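Local coordinates for protein alternansucrase (Leuconostoc mesenteroides, PDB 6HVG) that is a glycoside hydrolase family 70 enzyme that joins a barrel-type catalytic region with a bound calcium ion to choline-binding-type repeats, at residues A[319-330]-A[342-350]; A[1281-1292]-A[1303-1311]. All coordinates share one frame; numbering follows the deposited sequence.

Interaction 1. Residues A[319-330]-A[342-350]; sequences TFYFDANGVMLT and LDEQGHLRK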
loop_
_atom_site.group_PDB
_atom_site.type_symbol
_atom_site.label_atom_id
_atom_site.label_comp_id
_atom_site.label_asym_id
_atom_site.label_seq_id
_atom_site.Cartn_x
_atom_site.Cartn_y
_atom_site.Cartn_z
ATOM N N THR A 319 -0.018 12.873 -41.416
ATOM C CA THR A 319 -0.802 13.133 -42.600
ATOM C C THR A 319 0.028 13.953 -43.566
ATOM O O THR A 319 0.775 14.827 -43.139
ATOM C CB THR A 319 -2.120 13.832 -42.251
ATOM O OG1 THR A 319 -2.770 13.103 -41.195
ATOM C CG2 THR A 319 -3.033 13.893 -43.481
ATOM N N PHE A 320 -0.064 13.624 -44.854
ATOM C CA PHE A 320 0.612 14.371 -45.919
ATOM C C PHE A 320 -0.462 14.795 -46.898
ATOM O O PHE A 320 -1.592 14.328 -46.810
ATOM C CB PHE A 320 1.639 13.504 -46.679
ATOM C CG PHE A 320 2.700 12.916 -45.807
ATOM C CD1 PHE A 320 3.971 13.470 -45.766
ATOM C CD2 PHE A 320 2.411 11.822 -44.988
ATOM C CE1 PHE A 320 4.934 12.946 -44.914
ATOM C CE2 PHE A 320 3.377 11.281 -44.152
ATOM C CZ PHE A 320 4.640 11.848 -44.107
ATOM N N TYR A 321 -0.102 15.669 -47.824
ATOM C CA TYR A 321 -0.962 15.969 -48.961
ATOM C C TYR A 321 -0.158 15.715 -50.209
ATOM O O TYR A 321 0.997 16.105 -50.288
ATOM C CB TYR A 321 -1.468 17.430 -48.958
ATOM C CG TYR A 321 -2.389 17.707 -50.124
ATOM C CD1 TYR A 321 -3.753 17.446 -50.034
ATOM C CD2 TYR A 321 -1.882 18.177 -51.332
ATOM C CE1 TYR A 321 -4.601 17.652 -51.113
ATOM C CE2 TYR A 321 -2.719 18.398 -52.418
ATOM C CZ TYR A 321 -4.079 18.135 -52.303
ATOM O OH TYR A 321 -4.893 18.344 -53.391
ATOM N N PHE A 322 -0.770 15.070 -51.196
ATOM C CA PHE A 322 -0.058 14.727 -52.417
ATOM C C PHE A 322 -0.750 15.346 -53.616
ATOM O O PHE A 322 -1.957 15.189 -53.777
ATOM C CB PHE A 322 0.020 13.201 -52.572
ATOM C CG PHE A 322 0.823 12.515 -51.494
ATOM C CD1 PHE A 322 2.207 12.466 -51.563
ATOM C CD2 PHE A 322 0.195 11.907 -50.412
ATOM C CE1 PHE A 322 2.950 11.836 -50.574
ATOM C CE2 PHE A 322 0.935 11.275 -49.422
ATOM C CZ PHE A 322 2.313 11.218 -49.514
ATOM N N ASP A 323 0.020 16.028 -54.462
ATOM C CA ASP A 323 -0.545 16.795 -55.584
ATOM C C ASP A 323 -0.889 15.912 -56.800
ATOM O O ASP A 323 -0.768 14.685 -56.732
ATOM C CB ASP A 323 0.386 17.967 -55.949
ATOM C CG ASP A 323 1.704 17.525 -56.580
ATOM O OD1 ASP A 323 1.759 16.457 -57.210
ATOM O OD2 ASP A 323 2.692 18.271 -56.484
ATOM N N ALA A 324 -1.322 16.533 -57.892
ATOM C CA ALA A 324 -1.648 15.815 -59.123
ATOM C C ALA A 324 -0.504 14.955 -59.656
ATOM O O ALA A 324 -0.743 13.898 -60.207
ATOM C CB ALA A 324 -2.097 16.793 -60.195
ATOM N N ASN A 325 0.733 15.401 -59.479
ATOM C CA ASN A 325 1.910 14.619 -59.921
ATOM C C ASN A 325 2.320 13.499 -58.940
ATOM O O ASN A 325 3.343 12.852 -59.131
ATOM C CB ASN A 325 3.129 15.520 -60.172
ATOM C CG ASN A 325 3.056 16.249 -61.492
ATOM O OD1 ASN A 325 2.974 15.625 -62.549
ATOM N ND2 ASN A 325 3.099 17.583 -61.444
ATOM N N GLY A 326 1.543 13.309 -57.872
ATOM C CA GLY A 326 1.835 12.329 -56.817
ATOM C C GLY A 326 2.776 12.771 -55.694
ATOM O O GLY A 326 2.942 12.067 -54.685
ATOM N N VAL A 327 3.380 13.946 -55.860
ATOM C CA VAL A 327 4.480 14.398 -54.998
ATOM C C VAL A 327 3.940 15.107 -53.760
ATOM O O VAL A 327 3.045 15.954 -53.865
ATOM C CB VAL A 327 5.425 15.372 -55.753
ATOM C CG1 VAL A 327 6.548 15.866 -54.843
ATOM C CG2 VAL A 327 5.973 14.718 -57.019
ATOM N N MET A 328 4.498 14.777 -52.593
ATOM C CA MET A 328 4.063 15.374 -51.331
ATOM C C MET A 328 4.336 16.881 -51.321
ATOM O O MET A 328 5.382 17.344 -51.775
ATOM C CB MET A 328 4.759 14.711 -50.132
ATOM C CG MET A 328 5.888 15.537 -49.549
ATOM S SD MET A 328 6.562 14.886 -48.025
ATOM C CE MET A 328 8.046 15.884 -47.877
ATOM N N LEU A 329 3.381 17.636 -50.795
ATOM C CA LEU A 329 3.511 19.079 -50.674
ATOM C C LEU A 329 4.121 19.485 -49.329
ATOM O O LEU A 329 4.032 18.773 -48.333
ATOM C CB LEU A 329 2.146 19.756 -50.873
ATOM C CG LEU A 329 1.573 19.841 -52.299
ATOM C CD1 LEU A 329 0.281 20.642 -52.313
ATOM C CD2 LEU A 329 2.570 20.453 -53.270
ATOM N N THR A 330 4.720 20.666 -49.323
ATOM C CA THR A 330 5.384 21.243 -48.152
ATOM C C THR A 330 4.848 22.656 -47.915
ATOM O O THR A 330 4.267 23.293 -48.793
ATOM C CB THR A 330 6.918 21.337 -48.345
ATOM O OG1 THR A 330 7.495 21.984 -47.217
ATOM C CG2 THR A 330 7.311 22.142 -49.604
ATOM N N LEU A 342 1.886 22.649 -43.631
ATOM C CA LEU A 342 2.675 21.427 -43.635
ATOM C C LEU A 342 4.105 21.789 -43.287
ATOM O O LEU A 342 4.662 22.743 -43.808
ATOM C CB LEU A 342 2.627 20.754 -45.009
ATOM C CG LEU A 342 1.200 20.540 -45.580
ATOM C CD1 LEU A 342 1.176 20.559 -47.085
ATOM C CD2 LEU A 342 0.577 19.232 -45.122
ATOM N N ASP A 343 4.716 21.027 -42.394
ATOM C CA ASP A 343 6.081 21.331 -41.975
ATOM C C ASP A 343 7.108 20.835 -42.992
ATOM O O ASP A 343 6.735 20.306 -44.042
ATOM C CB ASP A 343 6.371 20.800 -40.558
ATOM C CG ASP A 343 6.512 19.306 -40.494
ATOM O OD1 ASP A 343 6.527 18.638 -41.541
ATOM O OD2 ASP A 343 6.648 18.800 -39.374
ATOM N N GLU A 344 8.385 21.018 -42.664
ATOM C CA GLU A 344 9.516 20.657 -43.545
ATOM C C GLU A 344 9.458 19.190 -44.007
ATOM O O GLU A 344 9.768 18.880 -45.169
ATOM C CB GLU A 344 10.877 20.939 -42.859
ATOM C CG GLU A 344 10.861 22.040 -41.815
ATOM C CD GLU A 344 10.236 21.589 -40.488
ATOM O OE1 GLU A 344 10.203 20.374 -40.178
ATOM O OE2 GLU A 344 9.743 22.460 -39.751
ATOM N N GLN A 345 9.035 18.302 -43.108
ATOM C CA GLN A 345 8.907 16.881 -43.424
ATOM C C GLN A 345 7.631 16.558 -44.221
ATOM O O GLN A 345 7.463 15.422 -44.636
ATOM C CB GLN A 345 8.907 16.044 -42.144
ATOM C CG GLN A 345 10.089 16.326 -41.230
ATOM C CD GLN A 345 10.365 15.182 -40.279
ATOM O OE1 GLN A 345 10.283 15.326 -39.059
ATOM N NE2 GLN A 345 10.677 14.026 -40.842
ATOM N N GLY A 346 6.738 17.537 -44.414
ATOM C CA GLY A 346 5.453 17.334 -45.080
ATOM C C GLY A 346 4.317 16.916 -44.146
ATOM O O GLY A 346 3.216 16.604 -44.626
ATOM N N HIS A 347 4.567 16.932 -42.832
ATOM C CA HIS A 347 3.541 16.591 -41.843
ATOM C C HIS A 347 2.503 17.711 -41.698
ATOM O O HIS A 347 2.850 18.862 -41.544
ATOM C CB HIS A 347 4.135 16.255 -40.453
ATOM C CG HIS A 347 5.115 15.105 -40.467
ATOM N ND1 HIS A 347 5.236 14.251 -41.545
ATOM C CD2 HIS A 347 6.008 14.664 -39.541
ATOM C CE1 HIS A 347 6.154 13.338 -41.289
ATOM N NE2 HIS A 347 6.643 13.569 -40.086
ATOM N N LEU A 348 1.224 17.344 -41.741
ATOM C CA LEU A 348 0.128 18.261 -41.483
ATOM C C LEU A 348 0.115 18.583 -39.991
ATOM O O LEU A 348 0.133 17.683 -39.154
ATOM C CB LEU A 348 -1.193 17.619 -41.900
ATOM C CG LEU A 348 -2.464 18.413 -41.610
ATOM C CD1 LEU A 348 -2.503 19.667 -42.454
ATOM C CD2 LEU A 348 -3.703 17.562 -41.842
ATOM N N ARG A 349 0.092 19.871 -39.667
ATOM C CA ARG A 349 0.165 20.319 -38.271
ATOM C C ARG A 349 -1.210 20.746 -37.772
ATOM O O ARG A 349 -1.820 21.693 -38.287
ATOM C CB ARG A 349 1.161 21.466 -38.139
ATOM C CG ARG A 349 2.490 21.187 -38.811
ATOM C CD ARG A 349 3.100 19.904 -38.262
ATOM N NE ARG A 349 3.214 19.975 -36.803
ATOM C CZ ARG A 349 4.329 20.227 -36.121
ATOM N NH1 ARG A 349 5.486 20.413 -36.731
ATOM N NH2 ARG A 349 4.293 20.275 -34.795
ATOM N N LYS A 350 -1.699 20.022 -36.783
ATOM C CA LYS A 350 -2.971 20.290 -36.191
ATOM C C LYS A 350 -2.744 20.831 -34.796
ATOM O O LYS A 350 -1.739 20.542 -34.175
ATOM C CB LYS A 350 -3.794 19.003 -36.140
ATOM C CG LYS A 350 -3.998 18.325 -37.494
ATOM C CD LYS A 350 -4.958 17.156 -37.357
ATOM C CE LYS A 350 -5.029 16.342 -38.629
ATOM N NZ LYS A 350 -5.627 15.013 -38.337
#
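The carbonyl oxygen of T319 is met by two successive residues of 342-350. L348 N donates a hydrogen bond to T319 O over 2.9 Å (N-H...O 156°), and the CA-H of H347 is directed at the same oxygen, with H347 CA 3.5 Å from T319 O. Beside this grip the side chains of T319 and L348 run side by side and point the same way, T319 CB 3.9 Å from L348 CB. With L348 CG anti to the backbone N (chi1 176°), its CD2 branch lies against both CB and CG2 of the threonine. F320 and H347 also travel alongside one another, but their rings are turned nearly perpendicular, at 83°; the CE1-CZ side of the phenyl reaches the imidazole edge, F320 CZ lying 3.5 Å from H347 CE1. Q345 CB sits over one face of that imidazole. M328, extended beyond CG, lays its SD and CE against Q345 O, with SD 4.0 Å from G346 CA. G346 ends the type I turn from D343, which the aspartate braces: H347 N bonds to D343 OD1 at 2.9 Å, from above the carboxylate plane, while R349 NH1 forms a salt bridge with D343 OD2, its hydrogen bond a weak one. D323 to G326 make a similar turn, with V327 N bonded to D323 OD1, a recurrence consistent with the repeats of the choline-binding clan. Strand 319-322 pairs antiparallel with 310-313, whose F311 touches both T319 and L348; F320 and M328 reach L297 of strand 296-300, and L342 packs on Q333 of strand 333-335.

Interaction 2. Residues A[1281-1292]-A[1303-1311]; sequences LPLQLQNKDAQT and YYSISGYQA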
loop_
_atom_site.group_PDB
_atom_site.type_symbol
_atom_site.label_atom_id
_atom_site.label_comp_id
_atom_site.label_asym_id
_atom_site.label_seq_id
_atom_site.Cartn_x
_atom_site.Cartn_y
_atom_site.Cartn_z
ATOM N N LEU A 1281 -23.120 34.874 -1.004
ATOM C CA LEU A 1281 -23.989 33.908 -1.669
ATOM C C LEU A 1281 -24.140 34.267 -3.134
ATOM O O LEU A 1281 -23.825 35.386 -3.527
ATOM C CB LEU A 1281 -25.361 33.902 -1.028
ATOM C CG LEU A 1281 -25.467 33.229 0.322
ATOM C CD1 LEU A 1281 -26.708 33.753 1.045
ATOM C CD2 LEU A 1281 -25.493 31.716 0.183
ATOM N N PRO A 1282 -24.622 33.321 -3.955
ATOM C CA PRO A 1282 -24.985 33.687 -5.303
ATOM C C PRO A 1282 -26.096 34.711 -5.243
ATOM O O PRO A 1282 -26.907 34.650 -4.335
ATOM C CB PRO A 1282 -25.500 32.378 -5.907
ATOM C CG PRO A 1282 -24.956 31.297 -5.055
ATOM C CD PRO A 1282 -24.866 31.894 -3.688
ATOM N N LEU A 1283 -26.134 35.645 -6.185
ATOM C CA LEU A 1283 -27.109 36.734 -6.118
ATOM C C LEU A 1283 -28.551 36.260 -6.298
ATOM O O LEU A 1283 -29.449 36.895 -5.782
ATOM C CB LEU A 1283 -26.758 37.830 -7.130
ATOM C CG LEU A 1283 -25.441 38.603 -6.904
ATOM C CD1 LEU A 1283 -25.122 39.431 -8.131
ATOM C CD2 LEU A 1283 -25.483 39.485 -5.696
ATOM N N GLN A 1284 -28.781 35.153 -7.010
ATOM C CA GLN A 1284 -30.140 34.610 -7.197
ATOM C C GLN A 1284 -30.770 34.332 -5.842
ATOM O O GLN A 1284 -31.991 34.512 -5.658
ATOM C CB GLN A 1284 -30.143 33.250 -7.926
ATOM C CG GLN A 1284 -29.476 33.185 -9.270
ATOM C CD GLN A 1284 -27.989 33.089 -9.178
ATOM O OE1 GLN A 1284 -27.359 33.702 -8.301
ATOM N NE2 GLN A 1284 -27.402 32.338 -10.107
ATOM N N LEU A 1285 -29.954 33.823 -4.922
ATOM C CA LEU A 1285 -30.438 33.376 -3.640
ATOM C C LEU A 1285 -30.805 34.524 -2.728
ATOM O O LEU A 1285 -31.600 34.311 -1.815
ATOM C CB LEU A 1285 -29.426 32.462 -2.956
ATOM C CG LEU A 1285 -29.353 31.012 -3.464
ATOM C CD1 LEU A 1285 -30.709 30.336 -3.513
ATOM C CD2 LEU A 1285 -28.766 30.980 -4.833
ATOM N N GLN A 1286 -30.288 35.725 -2.990
ATOM C CA GLN A 1286 -30.650 36.920 -2.216
ATOM C C GLN A 1286 -31.666 37.818 -2.905
ATOM O O GLN A 1286 -31.859 38.970 -2.512
ATOM C CB GLN A 1286 -29.415 37.744 -1.935
ATOM C CG GLN A 1286 -28.325 37.017 -1.188
ATOM C CD GLN A 1286 -27.141 37.925 -0.961
ATOM O OE1 GLN A 1286 -26.645 38.562 -1.893
ATOM N NE2 GLN A 1286 -26.706 38.025 0.286
ATOM N N ASN A 1287 -32.335 37.269 -3.913
ATOM C CA ASN A 1287 -33.298 38.006 -4.746
ATOM C C ASN A 1287 -32.679 39.233 -5.354
ATOM O O ASN A 1287 -33.256 40.309 -5.272
ATOM C CB ASN A 1287 -34.569 38.374 -3.961
ATOM C CG ASN A 1287 -35.726 38.792 -4.872
ATOM O OD1 ASN A 1287 -35.800 38.423 -6.032
ATOM N ND2 ASN A 1287 -36.600 39.617 -4.354
ATOM N N LYS A 1288 -31.490 39.087 -5.921
ATOM C CA LYS A 1288 -30.870 40.157 -6.644
ATOM C C LYS A 1288 -30.678 39.607 -8.007
ATOM O O LYS A 1288 -30.813 38.412 -8.207
ATOM C CB LYS A 1288 -29.540 40.554 -6.010
ATOM C CG LYS A 1288 -29.712 41.194 -4.650
ATOM C CD LYS A 1288 -28.391 41.821 -4.214
ATOM C CE LYS A 1288 -28.425 42.314 -2.763
ATOM N NZ LYS A 1288 -29.498 43.338 -2.562
ATOM N N ASP A 1289 -30.368 40.479 -8.955
ATOM C CA ASP A 1289 -30.231 40.088 -10.349
ATOM C C ASP A 1289 -28.824 39.638 -10.680
ATOM O O ASP A 1289 -27.872 40.381 -10.475
ATOM C CB ASP A 1289 -30.592 41.250 -11.259
ATOM C CG ASP A 1289 -30.482 40.894 -12.735
ATOM O OD1 ASP A 1289 -30.735 39.737 -13.126
ATOM O OD2 ASP A 1289 -30.169 41.793 -13.524
ATOM N N ALA A 1290 -28.710 38.397 -11.138
ATOM C CA ALA A 1290 -27.443 37.788 -11.457
ATOM C C ALA A 1290 -27.319 37.764 -12.955
ATOM O O ALA A 1290 -28.126 37.147 -13.614
ATOM C CB ALA A 1290 -27.391 36.366 -10.897
ATOM N N GLN A 1291 -26.328 38.446 -13.505
ATOM C CA GLN A 1291 -26.147 38.445 -14.934
ATOM C C GLN A 1291 -24.994 37.548 -15.244
ATOM O O GLN A 1291 -23.997 37.521 -14.509
ATOM C CB GLN A 1291 -25.877 39.858 -15.429
ATOM C CG GLN A 1291 -27.059 40.767 -15.204
ATOM C CD GLN A 1291 -26.780 42.182 -15.637
ATOM O OE1 GLN A 1291 -25.797 42.795 -15.203
ATOM N NE2 GLN A 1291 -27.651 42.719 -16.484
ATOM N N THR A 1292 -25.103 36.817 -16.338
ATOM C CA THR A 1292 -24.076 35.844 -16.642
ATOM C C THR A 1292 -23.757 35.816 -18.114
ATOM O O THR A 1292 -24.652 35.854 -18.940
ATOM C CB THR A 1292 -24.451 34.453 -16.091
ATOM O OG1 THR A 1292 -23.410 33.515 -16.350
ATOM C CG2 THR A 1292 -25.726 33.961 -16.707
ATOM N N TYR A 1303 -16.511 38.807 -18.281
ATOM C CA TYR A 1303 -17.367 37.644 -18.055
ATOM C C TYR A 1303 -17.995 37.681 -16.685
ATOM O O TYR A 1303 -17.353 38.089 -15.734
ATOM C CB TYR A 1303 -16.579 36.343 -18.209
ATOM C CG TYR A 1303 -17.378 35.115 -17.826
ATOM C CD1 TYR A 1303 -18.230 34.496 -18.730
ATOM C CD2 TYR A 1303 -17.278 34.579 -16.561
ATOM C CE1 TYR A 1303 -18.981 33.386 -18.358
ATOM C CE2 TYR A 1303 -17.998 33.475 -16.194
ATOM C CZ TYR A 1303 -18.847 32.879 -17.078
ATOM O OH TYR A 1303 -19.524 31.752 -16.683
ATOM N N TYR A 1304 -19.259 37.279 -16.601
ATOM C CA TYR A 1304 -19.962 37.208 -15.336
ATOM C C TYR A 1304 -20.422 35.763 -15.102
ATOM O O TYR A 1304 -21.013 35.142 -15.988
ATOM C CB TYR A 1304 -21.163 38.161 -15.346
ATOM C CG TYR A 1304 -20.782 39.601 -15.195
ATOM C CD1 TYR A 1304 -20.277 40.340 -16.271
ATOM C CD2 TYR A 1304 -20.928 40.240 -13.981
ATOM C CE1 TYR A 1304 -19.918 41.671 -16.121
ATOM C CE2 TYR A 1304 -20.582 41.569 -13.824
ATOM C CZ TYR A 1304 -20.083 42.273 -14.884
ATOM O OH TYR A 1304 -19.737 43.572 -14.660
ATOM N N SER A 1305 -20.158 35.253 -13.906
ATOM C CA SER A 1305 -20.509 33.881 -13.550
ATOM C C SER A 1305 -22.005 33.688 -13.315
ATOM O O SER A 1305 -22.737 34.670 -13.221
ATOM C CB SER A 1305 -19.751 33.487 -12.306
ATOM O OG SER A 1305 -20.092 34.358 -11.243
ATOM N N ILE A 1306 -22.442 32.430 -13.201
ATOM C CA ILE A 1306 -23.855 32.131 -12.966
ATOM C C ILE A 1306 -24.370 32.801 -11.687
ATOM O O ILE A 1306 -25.557 33.050 -11.564
ATOM C CB ILE A 1306 -24.116 30.622 -12.893
ATOM C CG1 ILE A 1306 -23.912 30.015 -14.258
ATOM C CG2 ILE A 1306 -25.537 30.324 -12.451
ATOM C CD1 ILE A 1306 -24.403 28.591 -14.398
ATOM N N SER A 1307 -23.478 33.083 -10.749
ATOM C CA SER A 1307 -23.851 33.721 -9.510
ATOM C C SER A 1307 -23.869 35.246 -9.609
ATOM O O SER A 1307 -24.197 35.932 -8.640
ATOM C CB SER A 1307 -22.877 33.304 -8.408
ATOM O OG SER A 1307 -22.915 31.897 -8.209
ATOM N N GLY A 1308 -23.549 35.779 -10.774
ATOM C CA GLY A 1308 -23.664 37.204 -11.014
ATOM C C GLY A 1308 -22.460 38.074 -10.754
ATOM O O GLY A 1308 -22.613 39.284 -10.699
ATOM N N TYR A 1309 -21.273 37.497 -10.619
ATOM C CA TYR A 1309 -20.081 38.295 -10.266
ATOM C C TYR A 1309 -19.077 38.339 -11.399
ATOM O O TYR A 1309 -19.011 37.414 -12.205
ATOM C CB TYR A 1309 -19.422 37.743 -9.037
ATOM C CG TYR A 1309 -20.337 37.668 -7.859
ATOM C CD1 TYR A 1309 -20.647 38.798 -7.128
ATOM C CD2 TYR A 1309 -20.886 36.442 -7.448
ATOM C CE1 TYR A 1309 -21.474 38.731 -6.008
ATOM C CE2 TYR A 1309 -21.724 36.360 -6.329
ATOM C CZ TYR A 1309 -22.015 37.517 -5.616
ATOM O OH TYR A 1309 -22.845 37.483 -4.526
ATOM N N GLN A 1310 -18.325 39.431 -11.486
ATOM C CA GLN A 1310 -17.367 39.613 -12.551
ATOM C C GLN A 1310 -16.109 38.804 -12.334
ATOM O O GLN A 1310 -15.601 38.734 -11.222
ATOM C CB GLN A 1310 -16.994 41.084 -12.684
ATOM C CG GLN A 1310 -16.348 41.395 -14.039
ATOM C CD GLN A 1310 -15.876 42.819 -14.177
ATOM O OE1 GLN A 1310 -16.099 43.639 -13.291
ATOM N NE2 GLN A 1310 -15.202 43.119 -15.290
ATOM N N ALA A 1311 -15.610 38.205 -13.415
ATOM C CA ALA A 1311 -14.374 37.431 -13.379
ATOM C C ALA A 1311 -13.191 38.369 -13.328
ATOM O O ALA A 1311 -12.963 39.150 -14.245
ATOM C CB ALA A 1311 -14.274 36.534 -14.619
HETATM O O HOH W 1 -23.377 38.220 -1.544
HETATM O O HOH W 2 -25.144 40.523 -11.587
#
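Y1309 and L1283 cross obliquely, the leucine meeting the phenol end of the ring with its CG 3.8 Å from Y1309 CZ. L1283 CD1 stands over one face near the rim, whereas L1281 O lies at the ring edge, in its plane. With CG anti to the carbonyl carbon (chi1 -57°), the ring reaches back toward 1281-1283, and Y1309 OH donates to L1281 O at 2.5 Å, nearly in line with the carbonyl bond. A water donates to the same hydroxyl, while F1280 stacks on the ring. Next to this pair the backbones join directly: L1283 N bonds to S1307 O over 3.1 Å and almost straight (168°). S1307 lays its side chain against the proline, S1307 OG 3.5 Å from P1282 CB, with the hydroxyl itself bonded to W443 NE1. At the other end T1292 OG1, anti to the backbone N (chi1 -178°), turns to Y1304 and donates to Y1304 O at 2.9 Å. Between the two ends A1290 CB rests 3.8 Å from G1308 CA, the last residue of the S1305-G1308 type I turn, and a second water links D1289 O, Q1291 N and G1308 O. The contact thus fastens the turn after strand 1301-1304 to strand 1291-1292, which pairs with 383-384, and to the chain leading into it. Its cohesion comes from neutral groups, hydroxyls and amides meeting backbone oxygens amid apolar carbon, with no charged side chain reaching across; the tyrosine hydroxyl, donating to L1281 O and accepting from water, probably has its rotation set.

How the interactions relate
Interaction 1 closes before interaction 2 opens along the chain, and much of the family 70 region lies between them in sequence. Their centres are about 50 Å apart and their nearest atoms about 26 Å, so they do not touch, and they share no sheet: one belongs with strands 310-313 and 319-322, the other with the pairs 383-384/1291-1292 and 1294-1296/1301-1304. The same local device serves both, a type I turn ending in glycine set against a segment only 11 or 12 residues away. Each lies far from the centre of the chain. N1398, near the C-terminal strand 1399-1402, touches H347, bringing the C-terminal part of the chain against the repeats that precede the family 70 region.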